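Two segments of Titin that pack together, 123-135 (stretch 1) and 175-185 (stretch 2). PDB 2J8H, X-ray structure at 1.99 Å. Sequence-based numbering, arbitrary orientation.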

# COMPACT_ATOMS: atom_id res chain seq x y z
N SER A 123 19.42 -16.84 -24.38
CA SER A 123 19.13 -15.49 -23.89
C SER A 123 18.64 -15.55 -22.46
O SER A 123 17.73 -16.31 -22.13
CB SER A 123 18.07 -14.82 -24.75
OG SER A 123 18.48 -14.78 -26.11
N ILE A 124 19.29 -14.79 -21.59
CA ILE A 124 18.81 -14.64 -20.22
C ILE A 124 18.02 -13.34 -20.20
O ILE A 124 18.61 -12.26 -20.17
CB ILE A 124 19.96 -14.61 -19.19
CG1 ILE A 124 20.90 -15.81 -19.40
CG2 ILE A 124 19.38 -14.61 -17.79
CD1 ILE A 124 22.08 -15.85 -18.48
N LYS A 125 16.70 -13.46 -20.27
CA LYS A 125 15.80 -12.32 -20.47
C LYS A 125 15.23 -11.86 -19.13
O LYS A 125 14.56 -12.63 -18.44
CB LYS A 125 14.66 -12.69 -21.42
CG LYS A 125 13.74 -11.50 -21.79
CD LYS A 125 12.65 -11.87 -22.77
CE LYS A 125 11.80 -10.66 -23.13
NZ LYS A 125 10.77 -10.93 -24.21
N ILE A 126 15.51 -10.61 -18.78
CA ILE A 126 15.21 -10.08 -17.47
C ILE A 126 14.37 -8.81 -17.56
O ILE A 126 14.88 -7.76 -17.99
CB ILE A 126 16.47 -9.72 -16.68
CG1 ILE A 126 17.46 -10.90 -16.62
CG2 ILE A 126 16.09 -9.40 -15.24
CD1 ILE A 126 16.90 -12.11 -15.87
N PRO A 127 13.08 -8.89 -17.19
CA PRO A 127 12.29 -7.67 -17.15
C PRO A 127 12.76 -6.74 -16.05
O PRO A 127 13.25 -7.19 -15.02
CB PRO A 127 10.87 -8.17 -16.85
CG PRO A 127 10.91 -9.62 -17.03
CD PRO A 127 12.28 -10.07 -16.81
N PHE A 128 12.65 -5.44 -16.28
CA PHE A 128 12.93 -4.48 -15.23
C PHE A 128 12.01 -3.27 -15.31
O PHE A 128 11.38 -3.01 -16.32
CB PHE A 128 14.39 -4.04 -15.31
CG PHE A 128 14.70 -3.28 -16.53
CD1 PHE A 128 14.45 -1.94 -16.59
CD2 PHE A 128 15.21 -3.91 -17.64
CE1 PHE A 128 14.72 -1.23 -17.70
CE2 PHE A 128 15.47 -3.19 -18.79
CZ PHE A 128 15.22 -1.87 -18.82
N SER A 129 11.95 -2.53 -14.21
CA SER A 129 11.20 -1.29 -14.15
C SER A 129 12.15 -0.19 -13.70
O SER A 129 13.21 -0.45 -13.12
CB SER A 129 10.08 -1.42 -13.11
OG SER A 129 9.20 -2.49 -13.43
N GLY A 130 11.75 1.05 -13.96
CA GLY A 130 12.48 2.20 -13.45
C GLY A 130 12.17 3.44 -14.23
O GLY A 130 12.18 3.42 -15.45
N LYS A 131 11.85 4.51 -13.54
CA LYS A 131 11.63 5.81 -14.16
C LYS A 131 12.23 6.80 -13.18
O LYS A 131 11.77 6.88 -12.04
CB LYS A 131 10.13 6.11 -14.38
CG LYS A 131 9.43 5.21 -15.40
CD LYS A 131 9.75 5.60 -16.83
CE LYS A 131 9.67 4.38 -17.76
NZ LYS A 131 9.75 4.84 -19.17
N PRO A 132 13.27 7.55 -13.60
CA PRO A 132 13.94 7.56 -14.88
C PRO A 132 14.43 6.20 -15.33
O PRO A 132 14.72 5.35 -14.50
CB PRO A 132 15.13 8.50 -14.63
CG PRO A 132 14.69 9.40 -13.64
CD PRO A 132 13.82 8.57 -12.71
N ASP A 133 14.51 6.00 -16.64
CA ASP A 133 14.95 4.73 -17.19
C ASP A 133 16.29 4.39 -16.55
O ASP A 133 17.17 5.24 -16.48
CB ASP A 133 15.09 4.80 -18.72
CG ASP A 133 13.76 5.05 -19.46
OD1 ASP A 133 12.69 5.02 -18.82
OD2 ASP A 133 13.78 5.26 -20.69
N PRO A 134 16.42 3.17 -16.01
CA PRO A 134 17.61 2.81 -15.26
C PRO A 134 18.83 2.43 -16.12
O PRO A 134 18.69 2.04 -17.28
CB PRO A 134 17.14 1.63 -14.43
CG PRO A 134 16.15 0.99 -15.27
CD PRO A 134 15.46 2.06 -16.02
N VAL A 135 20.01 2.62 -15.54
CA VAL A 135 21.22 2.09 -16.11
C VAL A 135 21.26 0.60 -15.79
O VAL A 135 21.06 0.20 -14.65
CB VAL A 135 22.45 2.75 -15.54
CG1 VAL A 135 23.70 2.07 -16.10
CG2 VAL A 135 22.46 4.27 -15.90
N PHE A 175 27.39 -17.77 -12.65
CA PHE A 175 26.44 -16.87 -12.01
C PHE A 175 26.53 -15.51 -12.63
O PHE A 175 27.59 -14.88 -12.61
CB PHE A 175 26.75 -16.78 -10.52
CG PHE A 175 26.58 -18.08 -9.79
CD1 PHE A 175 27.64 -18.94 -9.63
CD2 PHE A 175 25.35 -18.44 -9.27
CE1 PHE A 175 27.49 -20.15 -8.94
CE2 PHE A 175 25.18 -19.65 -8.59
CZ PHE A 175 26.26 -20.50 -8.43
N TYR A 176 25.43 -15.05 -13.22
CA TYR A 176 25.40 -13.77 -13.91
C TYR A 176 24.57 -12.82 -13.06
O TYR A 176 23.52 -13.20 -12.53
CB TYR A 176 24.81 -13.96 -15.31
CG TYR A 176 25.71 -14.78 -16.21
CD1 TYR A 176 25.66 -16.17 -16.20
CD2 TYR A 176 26.64 -14.18 -17.02
CE1 TYR A 176 26.52 -16.94 -16.99
CE2 TYR A 176 27.49 -14.92 -17.84
CZ TYR A 176 27.43 -16.29 -17.82
OH TYR A 176 28.29 -17.01 -18.62
N VAL A 177 25.08 -11.61 -12.87
CA VAL A 177 24.44 -10.61 -12.05
C VAL A 177 23.96 -9.48 -12.96
O VAL A 177 24.74 -8.94 -13.73
CB VAL A 177 25.39 -10.08 -10.98
CG1 VAL A 177 24.70 -9.01 -10.15
CG2 VAL A 177 25.88 -11.23 -10.09
N VAL A 178 22.67 -9.16 -12.89
CA VAL A 178 22.10 -8.04 -13.63
C VAL A 178 21.66 -6.99 -12.61
O VAL A 178 21.11 -7.33 -11.53
CB VAL A 178 20.92 -8.47 -14.52
CG1 VAL A 178 19.86 -9.18 -13.70
CG2 VAL A 178 20.34 -7.26 -15.30
N CYS A 179 21.94 -5.73 -12.91
CA CYS A 179 21.69 -4.67 -11.97
C CYS A 179 21.03 -3.51 -12.70
O CYS A 179 21.41 -3.20 -13.83
CB CYS A 179 23.01 -4.28 -11.34
SG CYS A 179 22.96 -2.95 -10.11
N ALA A 180 20.01 -2.91 -12.07
CA ALA A 180 19.34 -1.72 -12.58
C ALA A 180 19.51 -0.64 -11.54
O ALA A 180 19.27 -0.88 -10.35
CB ALA A 180 17.85 -2.01 -12.84
N LYS A 181 19.92 0.56 -11.97
CA LYS A 181 20.12 1.71 -11.10
C LYS A 181 19.44 2.95 -11.68
O LYS A 181 19.60 3.26 -12.87
CB LYS A 181 21.61 2.08 -10.98
CG LYS A 181 22.55 0.99 -10.53
CD LYS A 181 23.99 1.21 -11.09
CE LYS A 181 24.99 0.15 -10.57
NZ LYS A 181 24.77 -1.24 -11.08
N ASN A 182 18.70 3.66 -10.84
CA ASN A 182 18.37 5.06 -11.12
C ASN A 182 18.41 5.85 -9.84
O ASN A 182 18.90 5.34 -8.81
CB ASN A 182 17.02 5.19 -11.87
CG ASN A 182 15.82 4.78 -11.06
OD1 ASN A 182 15.91 4.51 -9.86
ND2 ASN A 182 14.67 4.72 -11.72
N ARG A 183 17.92 7.08 -9.88
CA ARG A 183 17.99 7.96 -8.72
C ARG A 183 17.17 7.47 -7.53
O ARG A 183 17.41 7.92 -6.42
CB ARG A 183 17.57 9.40 -9.11
CG ARG A 183 16.09 9.55 -9.52
CD ARG A 183 15.74 10.99 -9.84
NE ARG A 183 16.50 11.51 -10.98
CZ ARG A 183 16.28 12.69 -11.55
NH1 ARG A 183 15.32 13.50 -11.10
NH2 ARG A 183 17.03 13.08 -12.59
N PHE A 184 16.22 6.58 -7.74
CA PHE A 184 15.37 6.12 -6.67
C PHE A 184 15.80 4.78 -6.10
O PHE A 184 15.13 4.23 -5.23
CB PHE A 184 13.91 6.08 -7.14
CG PHE A 184 13.40 7.42 -7.59
CD1 PHE A 184 13.27 8.46 -6.68
CD2 PHE A 184 13.13 7.67 -8.92
CE1 PHE A 184 12.84 9.72 -7.08
CE2 PHE A 184 12.70 8.92 -9.32
CZ PHE A 184 12.55 9.94 -8.40
N GLY A 185 16.91 4.24 -6.61
CA GLY A 185 17.47 3.03 -6.05
C GLY A 185 18.18 2.13 -7.03
O GLY A 185 18.11 2.31 -8.23
O HOH W 1 23.22 -0.92 -13.40

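How do the two backbones run past each other? The strands 123-131 and 175-182 point nearly the same way, with 11° between their directions, but their axes come no closer than 7.7 Å, too far for the backbones to hydrogen-bond. Here they face each other through side chains. The contact changes character beyond Lys131, where a cis peptide bond precedes Pro132 and the chain turns toward stretch 2. By Val135 the backbones are paired: Val135 and Lys181 form an antiparallel bridge, Val135 N donating to Lys181 O at 2.8 Å and Lys181 N donating to Val135 O at 2.9 Å.

What else gathers around that bridge? Val135 O also receives a CA-H...O contact from Ala180 CA at 3.3 Å. A water donates to Val135 O at 2.7 Å and accepts from Lys181 NZ at 2.8 Å, tying the backbone of one stretch to a side chain of the other; its bond to Cys179 O, at 2.9 Å, is weak. Just before the bridge, Pro134 lacks an amide hydrogen, and its ring instead makes an apolar contact, Pro134 CB lying 4.0 Å from Ala180 CB.

What fills the space between the two parallel strands? Alternate residues turn toward the opposing strand and meet as apolar pairs. Ile124 CD1 approaches Tyr176 CD1 at 4.3 Å, obliquely to the ring, and Ile126 CG2 lies 4.1 Å from Val178 CG1. All four residues are buried, while Lys125 between the two isoleucines and Val177 between their partners are out of reach across the contact.

Why is Asn182 so central to the turn? Its side chain serves both stretches. Asn182 ND2 donates to Pro132 O at 2.9 Å in an almost straight bond of 176°, while Asn182 OD1 accepts from Phe184 N at 3.0 Å within the type I turn from Asn182 to Gly185. That turn is also closed by Gly185 N donating to Asn182 O at 3.2 Å. Gly130 CA lies 3.8 Å from Asn182 ND2, and a CB on Gly130 would clash with Pro134 CD.

How does Pro132 meet the turn? Its ring touches two side chains. Pro132 CD lies 3.6 Å from Phe184 CE2, while Pro132 CG sits over one face of the Arg183 guanidinium, 3.8 Å from Arg183 NE. Nearby, Lys131 O approaches the edge of the Phe184 ring, 3.5 Å from Phe184 CD2. The CA-to-CB bond of Lys131 points away from stretch 2, and its side chain forms a salt bridge within its own stretch, Lys131 NZ to Asp133 OD1 at 3.0 Å.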